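Local structure of protein osa (Shigella flexneri, 4O7K) at residues Trp45-Pro50 with Ala55-Ser60; Arg16-Glu21 with Asn72-Tyr77; Val123-Ile128 with Glu161-Met166. The protein suppresses the oncogenicity of Agrobacterium tumefaciens as a plasmid fertility inhibition factor of the ParB/Srx superfamily. The protein carries 1 engineered substitution. One frame throughout, in Å; residues are numbered along the deposited sequence.

Contact 1 (Trp45-Pro50 with Ala55-Ser60); sequences WRLPVP and AFMTAS
Trp45 and Met57 face each other as an antiparallel hydrogen-bonded pair. Two backbone bonds join them, and the one from Trp45 N to Met57 O measures 2.9 Å. The Trp45 indole runs on past Met57 along the partner strand. Its CG stands anti to the carbonyl carbon (chi1 -62°), and the six-membered ring ends near Ala59, with CZ3 4.1 Å from Ala59 CB. The far edge of the indole is held outside the pair, where NE1 is hydrogen-bonded to the hydroxyl of Tyr70. Strands 44-47 and 55-58 form a beta hairpin within the mixed sheet, joined by a loop that includes Val49 and Asp54. Leu47 and Ala55 make the next hydrogen-bonded pair, and Leu47 N reaches Ala55 O at 2.7 Å in a nearly straight bond (170°). Past Leu47, Val49 CG2 lies 3.8 Å from Ala55 CB. Leu47 also sends its two methyls to Met57. CD1 meets Met57 CG at 3.9 Å and CD2 meets Met57 SD, and the two side chains cross obliquely. Leu146 of helix 140-148 covers both. On the other face, Phe56 leans over the non-hydrogen-bonded position, and its CE2 comes 3.6 Å from Arg46 CB. The Arg46 chain then runs extended away from the ring, and its guanidinium forms a salt bridge with Asp54 and a hydrogen bond with Gln34.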
loop_
_atom_site.group_PDB
_atom_site.type_symbol
_atom_site.label_atom_id
_atom_site.label_comp_id
_atom_site.label_asym_id
_atom_site.label_seq_id
_atom_site.Cartn_x
_atom_site.Cartn_y
_atom_site.Cartn_z
ATOM N N TRP A 45 10.850 -2.949 -7.554
ATOM C CA TRP A 45 10.920 -1.504 -7.361
ATOM C C TRP A 45 11.839 -1.133 -6.215
ATOM O O TRP A 45 11.887 -1.817 -5.195
ATOM C CB TRP A 45 9.555 -0.907 -7.062
ATOM C CG TRP A 45 8.526 -1.037 -8.104
ATOM C CD1 TRP A 45 8.220 -0.129 -9.074
ATOM C CD2 TRP A 45 7.596 -2.114 -8.251
ATOM N NE1 TRP A 45 7.173 -0.587 -9.839
ATOM C CE2 TRP A 45 6.768 -1.802 -9.351
ATOM C CE3 TRP A 45 7.395 -3.319 -7.570
ATOM C CZ2 TRP A 45 5.746 -2.654 -9.779
ATOM C CZ3 TRP A 45 6.369 -4.162 -7.997
ATOM C CH2 TRP A 45 5.571 -3.823 -9.097
ATOM N N ARG A 46 12.552 -0.024 -6.399
ATOM C CA ARG A 46 13.186 0.681 -5.307
ATOM C C ARG A 46 12.173 1.677 -4.763
ATOM O O ARG A 46 11.541 2.407 -5.531
ATOM C CB ARG A 46 14.459 1.400 -5.786
ATOM C CG ARG A 46 15.061 2.334 -4.742
ATOM C CD ARG A 46 16.192 3.222 -5.291
ATOM N NE ARG A 46 16.580 4.193 -4.267
ATOM C CZ ARG A 46 16.246 5.481 -4.266
ATOM N NH1 ARG A 46 15.549 6.009 -5.268
ATOM N NH2 ARG A 46 16.616 6.248 -3.250
ATOM N N LEU A 47 11.997 1.701 -3.449
ATOM C CA LEU A 47 11.076 2.662 -2.840
ATOM C C LEU A 47 11.857 3.580 -1.909
ATOM O O LEU A 47 12.475 3.114 -0.956
ATOM C CB LEU A 47 9.948 1.945 -2.071
ATOM C CG LEU A 47 8.896 1.177 -2.875
ATOM C CD1 LEU A 47 9.475 -0.146 -3.331
ATOM C CD2 LEU A 47 7.672 0.911 -2.018
ATOM N N PRO A 48 11.851 4.890 -2.199
ATOM C CA PRO A 48 12.478 5.852 -1.288
ATOM C C PRO A 48 11.744 5.836 0.046
ATOM O O PRO A 48 10.512 5.777 0.040
ATOM C CB PRO A 48 12.294 7.201 -1.991
ATOM C CG PRO A 48 11.870 6.870 -3.410
ATOM C CD PRO A 48 11.185 5.545 -3.338
ATOM N N VAL A 49 12.484 5.866 1.152
ATOM C CA VAL A 49 11.896 5.924 2.490
ATOM C C VAL A 49 12.525 7.079 3.245
ATOM O O VAL A 49 13.728 7.045 3.507
ATOM C CB VAL A 49 12.134 4.638 3.286
ATOM C CG1 VAL A 49 11.323 4.674 4.563
ATOM C CG2 VAL A 49 11.790 3.413 2.458
ATOM N N PRO A 50 11.727 8.106 3.589
ATOM C CA PRO A 50 12.266 9.310 4.243
ATOM C C PRO A 50 13.116 8.997 5.464
ATOM O O PRO A 50 12.651 8.271 6.344
ATOM C CB PRO A 50 11.011 10.081 4.654
ATOM C CG PRO A 50 9.965 9.638 3.677
ATOM C CD PRO A 50 10.271 8.196 3.372
ATOM N N ALA A 55 13.836 0.940 0.550
ATOM C CA ALA A 55 13.157 -0.347 0.599
ATOM C C ALA A 55 13.031 -0.891 -0.820
ATOM O O ALA A 55 13.080 -0.127 -1.793
ATOM C CB ALA A 55 11.782 -0.219 1.259
ATOM N N PHE A 56 12.896 -2.209 -0.935
ATOM C CA PHE A 56 12.687 -2.853 -2.224
ATOM C C PHE A 56 11.512 -3.822 -2.151
ATOM O O PHE A 56 11.361 -4.552 -1.170
ATOM C CB PHE A 56 13.948 -3.588 -2.677
ATOM C CG PHE A 56 15.088 -2.670 -3.000
ATOM C CD1 PHE A 56 15.912 -2.190 -1.994
ATOM C CD2 PHE A 56 15.324 -2.267 -4.306
ATOM C CE1 PHE A 56 16.962 -1.321 -2.289
ATOM C CE2 PHE A 56 16.384 -1.400 -4.610
ATOM C CZ PHE A 56 17.198 -0.929 -3.600
ATOM N N MET A 57 10.679 -3.819 -3.190
ATOM C CA MET A 57 9.554 -4.731 -3.267
ATOM C C MET A 57 9.504 -5.377 -4.638
ATOM O O MET A 57 10.118 -4.879 -5.584
ATOM C CB MET A 57 8.237 -4.005 -2.956
ATOM C CG MET A 57 8.219 -3.353 -1.579
ATOM S SD MET A 57 6.574 -2.768 -1.123
ATOM C CE MET A 57 5.896 -4.298 -0.487
ATOM N N THR A 58 8.769 -6.484 -4.740
ATOM C CA THR A 58 8.715 -7.246 -5.976
ATOM C C THR A 58 7.320 -7.798 -6.253
ATOM O O THR A 58 6.547 -8.043 -5.331
ATOM C CB THR A 58 9.710 -8.425 -5.956
ATOM O OG1 THR A 58 9.621 -9.137 -7.195
ATOM C CG2 THR A 58 9.392 -9.380 -4.803
ATOM N N ALA A 59 7.007 -7.995 -7.527
ATOM C CA ALA A 59 5.740 -8.611 -7.915
ATOM C C ALA A 59 5.926 -10.089 -8.264
ATOM O O ALA A 59 5.129 -10.662 -9.010
ATOM C CB ALA A 59 5.128 -7.864 -9.097
ATOM N N SER A 60 6.976 -10.703 -7.724
ATOM C CA SER A 60 7.331 -12.067 -8.099
ATOM C C SER A 60 6.238 -13.064 -7.735
ATOM O O SER A 60 6.100 -14.101 -8.380
ATOM C CB SER A 60 8.652 -12.475 -7.441
ATOM O OG SER A 60 8.510 -12.597 -6.042
#

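Contact 2 (Arg16-Glu21 with Asn72-Tyr77); sequences RRLDKE and NGLAFY
The long N-terminal helix 4-24 packs antiparallel against the start of helix 73-81, and Leu18 meets Leu74 and Tyr77 in the seam. The short helical segments run at 153° to each other, and their axes approach to 9.9 Å. Leu18 CD1 goes to Tyr77, while CD2 lies between Tyr77 and Leu74. CD1 sits over a face of the Tyr77 ring, 4.1 Å from its centroid, in a CH-pi contact. CD2 touches Leu74 CD2 at 3.8 Å. The ring can meet the leucine in this way because Tyr77 CG is anti to its backbone N (chi1 -178°), which carries the ring toward helix 4-24. The Tyr77 hydroxyl is gripped beyond the two segments by Glu14 and by the backbone N of Lys94.

This is a helix-helix interface made by few residues. No hydrogen bond joins 16-21 to 72-77, but the Tyr77-Glu14 bond links the two helices just outside. Glu21 closes the side of the seam one turn on from Leu18. Its CB and OE1 both lie against Leu74, with OE1 3.5 Å from Leu74 CD1, and the two side chains cross at about a right angle. The other carboxylate oxygen turns back to its own helix. In one of two modelled conformers of Arg17, its NE forms a salt bridge with Glu21 OE2 at 2.9 Å. Helix 73-81 begins within segment 72-77. Asn72 is its N-cap, and Ala75 N gives a bond to Asn72 OD1 at 3.2 Å from above the plane of the side-chain amide. Asp19 and Arg78 add a salt bridge between the two helices.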
loop_
_atom_site.group_PDB
_atom_site.type_symbol
_atom_site.label_atom_id
_atom_site.label_comp_id
_atom_site.label_asym_id
_atom_site.label_seq_id
_atom_site.Cartn_x
_atom_site.Cartn_y
_atom_site.Cartn_z
ATOM N N ARG A 16 -10.253 12.734 9.123
ATOM C CA ARG A 16 -10.382 14.160 8.830
ATOM C C ARG A 16 -8.999 14.811 8.604
ATOM O O ARG A 16 -8.863 15.703 7.763
ATOM C CB ARG A 16 -11.149 14.865 9.956
ATOM C CG ARG A 16 -11.420 16.344 9.724
ATOM C CD ARG A 16 -11.414 17.094 11.046
ATOM N NE ARG A 16 -11.771 18.505 10.900
ATOM C CZ ARG A 16 -11.013 19.516 11.316
ATOM N NH1 ARG A 16 -9.834 19.279 11.882
ATOM N NH2 ARG A 16 -11.422 20.769 11.142
ATOM N N ARG A 17 -7.992 14.356 9.350
ATOM C CA ARG A 17 -6.613 14.840 9.192
ATOM C C ARG A 17 -6.103 14.506 7.799
ATOM O O ARG A 17 -5.511 15.347 7.112
ATOM C CB ARG A 17 -5.689 14.218 10.249
ATOM C CG ARG A 17 -4.266 14.776 10.266
ATOM C CD ARG A 17 -3.296 13.902 11.086
ATOM N NE ARG A 17 -2.514 12.987 10.246
ATOM C CZ ARG A 17 -1.577 12.155 10.702
ATOM N NH1 ARG A 17 -1.294 12.114 11.999
ATOM N NH2 ARG A 17 -0.920 11.366 9.862
ATOM N N LEU A 18 -6.342 13.266 7.389
ATOM C CA LEU A 18 -5.944 12.799 6.068
ATOM C C LEU A 18 -6.659 13.584 4.966
ATOM O O LEU A 18 -6.065 13.888 3.934
ATOM C CB LEU A 18 -6.229 11.302 5.937
ATOM C CG LEU A 18 -5.303 10.447 6.810
ATOM C CD1 LEU A 18 -5.810 9.011 6.921
ATOM C CD2 LEU A 18 -3.874 10.478 6.279
ATOM N N ASP A 19 -7.928 13.917 5.198
ATOM C CA ASP A 19 -8.726 14.652 4.222
ATOM C C ASP A 19 -8.037 15.962 3.899
ATOM O O ASP A 19 -7.893 16.335 2.730
ATOM C CB ASP A 19 -10.139 14.923 4.745
ATOM C CG ASP A 19 -11.047 13.702 4.675
ATOM O OD1 ASP A 19 -10.715 12.729 3.958
ATOM O OD2 ASP A 19 -12.111 13.722 5.338
ATOM N N LYS A 20 -7.588 16.641 4.950
ATOM C CA LYS A 20 -6.903 17.920 4.804
ATOM C C LYS A 20 -5.497 17.789 4.209
ATOM O O LYS A 20 -5.118 18.587 3.358
ATOM C CB LYS A 20 -6.835 18.627 6.155
ATOM C CG LYS A 20 -8.211 18.883 6.730
ATOM C CD LYS A 20 -8.167 19.774 7.947
ATOM C CE LYS A 20 -9.579 20.106 8.389
ATOM N NZ LYS A 20 -10.336 20.808 7.305
ATOM N N GLU A 21 -4.725 16.798 4.653
ATOM C CA GLU A 21 -3.387 16.585 4.106
ATOM C C GLU A 21 -3.488 16.310 2.616
ATOM O O GLU A 21 -2.691 16.812 1.823
ATOM C CB GLU A 21 -2.664 15.433 4.807
ATOM C CG GLU A 21 -2.287 15.725 6.247
ATOM C CD GLU A 21 -1.731 14.512 6.966
ATOM O OE1 GLU A 21 -1.664 13.431 6.346
ATOM O OE2 GLU A 21 -1.356 14.641 8.152
ATOM N N ASN A 72 -1.426 6.254 -3.740
ATOM C CA ASN A 72 -1.111 7.333 -2.837
ATOM C C ASN A 72 -1.224 6.800 -1.413
ATOM O O ASN A 72 -2.323 6.462 -0.957
ATOM C CB ASN A 72 -2.078 8.495 -3.093
ATOM C CG ASN A 72 -1.842 9.674 -2.184
ATOM O OD1 ASN A 72 -1.581 9.521 -0.990
ATOM N ND2 ASN A 72 -1.957 10.872 -2.745
ATOM N N GLY A 73 -0.097 6.708 -0.714
ATOM C CA GLY A 73 -0.084 6.169 0.642
ATOM C C GLY A 73 -1.136 6.742 1.583
ATOM O O GLY A 73 -1.837 5.992 2.272
ATOM N N LEU A 74 -1.254 8.068 1.621
ATOM C CA LEU A 74 -2.242 8.708 2.492
ATOM C C LEU A 74 -3.676 8.345 2.101
ATOM O O LEU A 74 -4.540 8.194 2.963
ATOM C CB LEU A 74 -2.089 10.227 2.461
ATOM C CG LEU A 74 -0.824 10.835 3.074
ATOM C CD1 LEU A 74 -0.958 12.346 3.086
ATOM C CD2 LEU A 74 -0.550 10.301 4.478
ATOM N N ALA A 75 -3.932 8.240 0.800
ATOM C CA ALA A 75 -5.272 7.868 0.342
ATOM C C ALA A 75 -5.570 6.412 0.683
ATOM O O ALA A 75 -6.702 6.061 1.042
ATOM C CB ALA A 75 -5.409 8.099 -1.140
ATOM N N PHE A 76 -4.554 5.569 0.546
ATOM C CA PHE A 76 -4.676 4.146 0.842
ATOM C C PHE A 76 -4.973 3.959 2.325
ATOM O O PHE A 76 -5.869 3.197 2.697
ATOM C CB PHE A 76 -3.387 3.421 0.435
ATOM C CG PHE A 76 -3.405 1.942 0.685
ATOM C CD1 PHE A 76 -3.862 1.066 -0.289
ATOM C CD2 PHE A 76 -2.931 1.423 1.880
ATOM C CE1 PHE A 76 -3.850 -0.300 -0.071
ATOM C CE2 PHE A 76 -2.912 0.058 2.100
ATOM C CZ PHE A 76 -3.381 -0.802 1.125
ATOM N N TYR A 77 -4.206 4.678 3.148
ATOM C CA TYR A 77 -4.377 4.707 4.593
ATOM C C TYR A 77 -5.811 5.095 4.947
ATOM O O TYR A 77 -6.460 4.416 5.739
ATOM C CB TYR A 77 -3.368 5.688 5.201
ATOM C CG TYR A 77 -3.357 5.839 6.712
ATOM C CD1 TYR A 77 -3.851 4.845 7.559
ATOM C CD2 TYR A 77 -2.823 6.987 7.287
ATOM C CE1 TYR A 77 -3.814 5.010 8.943
ATOM C CE2 TYR A 77 -2.785 7.160 8.645
ATOM C CZ TYR A 77 -3.279 6.180 9.472
ATOM O OH TYR A 77 -3.223 6.385 10.824
#

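Contact 3 (Val123-Ile128 with Glu161-Met166); sequences VSPTMI and EASAVM
Pro125 carries this contact from the strand side. Its ring lies against the first turns of helix 161-171 and meets Ser163 and Met166. Pro125 CG is 3.7 Å from Ser163 O, and Pro125 CD is 3.9 Å from Ser163 CB. The ring therefore touches both the backbone and the side chain of Ser163. These are van der Waals contacts, and no hydrogen bond joins the two segments. Met166 comes in one turn later. Its sulfur rests against the ring, with SD 3.8 Å from Pro125 CB and slightly farther from CG. The methionine leaves its helix with CG anti to the backbone N (chi1 -154°) and stays extended as far as the sulfur.

The next shell sets these groups in place. Met166 N is bonded to Ala162 O at 2.9 Å, a regular helical bond that fixes the turn carrying Ser163 and Met166. It is the CB of Ser163 that touches the proline ring, while OG is hydrogen-bonded to Asp160, the residue just before the helix. On the strand side, the backbone of Ser124 pairs with Cys135, and that of Thr126 with Ala133. Pro125 sits between these two paired residues and also touches Phe132. Ala164 turns away from the proline, toward Ser158, Phe67 and Val69. The helix thus meets strand 118-128 of the mixed sheet through Pro125, and strands 153-158 and 67-72 of the three-stranded sheet through Ala164. The two sheets are themselves joined where the backbone of Val123 bonds to Leu157 of strand 153-158.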
loop_
_atom_site.group_PDB
_atom_site.type_symbol
_atom_site.label_atom_id
_atom_site.label_comp_id
_atom_site.label_asym_id
_atom_site.label_seq_id
_atom_site.Cartn_x
_atom_site.Cartn_y
_atom_site.Cartn_z
ATOM N N VAL A 123 -4.677 -6.630 -2.275
ATOM C CA VAL A 123 -5.787 -5.909 -1.668
ATOM C C VAL A 123 -7.005 -5.909 -2.585
ATOM O O VAL A 123 -6.947 -6.364 -3.727
ATOM C CB VAL A 123 -5.420 -4.446 -1.335
ATOM C CG1 VAL A 123 -4.178 -4.390 -0.424
ATOM C CG2 VAL A 123 -5.199 -3.664 -2.619
ATOM N N SER A 124 -8.110 -5.383 -2.069
ATOM C CA SER A 124 -9.351 -5.361 -2.816
ATOM C C SER A 124 -10.185 -4.157 -2.425
ATOM O O SER A 124 -10.216 -3.770 -1.259
ATOM C CB SER A 124 -10.139 -6.651 -2.572
ATOM O OG SER A 124 -9.360 -7.788 -2.897
ATOM N N PRO A 125 -10.870 -3.555 -3.405
ATOM C CA PRO A 125 -11.859 -2.535 -3.077
ATOM C C PRO A 125 -13.062 -3.223 -2.441
ATOM O O PRO A 125 -13.306 -4.389 -2.751
ATOM C CB PRO A 125 -12.225 -1.945 -4.435
ATOM C CG PRO A 125 -11.957 -3.053 -5.400
ATOM C CD PRO A 125 -10.796 -3.824 -4.847
ATOM N N THR A 126 -13.790 -2.528 -1.576
ATOM C CA THR A 126 -14.978 -3.108 -0.967
ATOM C C THR A 126 -15.906 -1.993 -0.495
ATOM O O THR A 126 -15.586 -0.806 -0.617
ATOM C CB THR A 126 -14.607 -4.072 0.213
ATOM O OG1 THR A 126 -15.748 -4.868 0.582
ATOM C CG2 THR A 126 -14.079 -3.312 1.425
ATOM N N MET A 127 -17.064 -2.383 0.031
ATOM C CA MET A 127 -18.077 -1.444 0.496
ATOM C C MET A 127 -18.372 -1.737 1.964
ATOM O O MET A 127 -18.624 -2.882 2.335
ATOM C CB MET A 127 -19.347 -1.557 -0.361
ATOM C CG MET A 127 -20.417 -0.491 -0.117
ATOM S SD MET A 127 -21.425 -0.820 1.343
ATOM C CE MET A 127 -22.177 -2.368 0.876
ATOM N N ILE A 128 -18.317 -0.701 2.793
ATOM C CA ILE A 128 -18.564 -0.829 4.224
ATOM C C ILE A 128 -19.528 0.267 4.625
ATOM O O ILE A 128 -19.249 1.441 4.398
ATOM C CB ILE A 128 -17.271 -0.698 5.060
ATOM C CG1 ILE A 128 -16.331 -1.884 4.796
ATOM C CG2 ILE A 128 -17.605 -0.588 6.545
ATOM C CD1 ILE A 128 -16.845 -3.225 5.296
ATOM N N GLU A 161 -9.117 -6.502 -13.541
ATOM C CA GLU A 161 -9.020 -5.163 -14.105
ATOM C C GLU A 161 -9.991 -4.181 -13.454
ATOM O O GLU A 161 -9.584 -3.076 -13.074
ATOM C CB GLU A 161 -9.249 -5.186 -15.617
ATOM C CG GLU A 161 -8.952 -3.845 -16.267
ATOM C CD GLU A 161 -8.954 -3.908 -17.782
ATOM O OE1 GLU A 161 -9.564 -4.839 -18.342
ATOM O OE2 GLU A 161 -8.342 -3.024 -18.411
ATOM N N ALA A 162 -11.256 -4.580 -13.304
ATOM C CA ALA A 162 -12.256 -3.673 -12.757
ATOM C C ALA A 162 -11.933 -3.294 -11.320
ATOM O O ALA A 162 -12.065 -2.136 -10.937
ATOM C CB ALA A 162 -13.635 -4.290 -12.833
ATOM N N SER A 163 -11.530 -4.280 -10.529
ATOM C CA SER A 163 -11.121 -4.038 -9.151
ATOM C C SER A 163 -9.936 -3.082 -9.122
ATOM O O SER A 163 -9.879 -2.183 -8.287
ATOM C CB SER A 163 -10.753 -5.351 -8.452
ATOM O OG SER A 163 -11.878 -6.231 -8.371
ATOM N N ALA A 164 -9.002 -3.276 -10.050
ATOM C CA ALA A 164 -7.809 -2.443 -10.124
ATOM C C ALA A 164 -8.179 -1.018 -10.514
ATOM O O ALA A 164 -7.661 -0.059 -9.953
ATOM C CB ALA A 164 -6.802 -3.028 -11.116
ATOM N N VAL A 165 -9.110 -0.876 -11.451
ATOM C CA VAL A 165 -9.500 0.455 -11.887
ATOM C C VAL A 165 -10.229 1.192 -10.759
ATOM O O VAL A 165 -10.017 2.396 -10.560
ATOM C CB VAL A 165 -10.370 0.400 -13.171
ATOM C CG1 VAL A 165 -11.015 1.753 -13.447
ATOM C CG2 VAL A 165 -9.509 -0.020 -14.363
ATOM N N MET A 166 -11.055 0.464 -10.004
ATOM C CA MET A 166 -11.737 1.013 -8.834
ATOM C C MET A 166 -10.756 1.484 -7.757
ATOM O O MET A 166 -10.911 2.571 -7.198
ATOM C CB MET A 166 -12.688 -0.035 -8.238
ATOM C CG MET A 166 -13.840 0.558 -7.490
ATOM S SD MET A 166 -14.921 -0.778 -6.898
ATOM C CE MET A 166 -15.199 -1.703 -8.401
#

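From the N terminus, helix 4-24 supplies the first half of contact 2. The chain then forms strand 44-47, turns, and returns as strand 55-58, so contact 1 closes a short hairpin. Strand 67-72 follows, and helix 73-81 closes contact 2. The hairpin therefore falls within the longer loop of contact 2. Contact 3 comes later in series, opening on strand 118-128 and closing on helix 161-171. Contacts 1 and 3 reach the same mixed sheet through the neighbouring strands 55-58 and 118-128, with centres about 23 Å apart. Contacts 2 and 3 touch directly, where Phe76 CZ packs 4.0 Å from Val123 CG1.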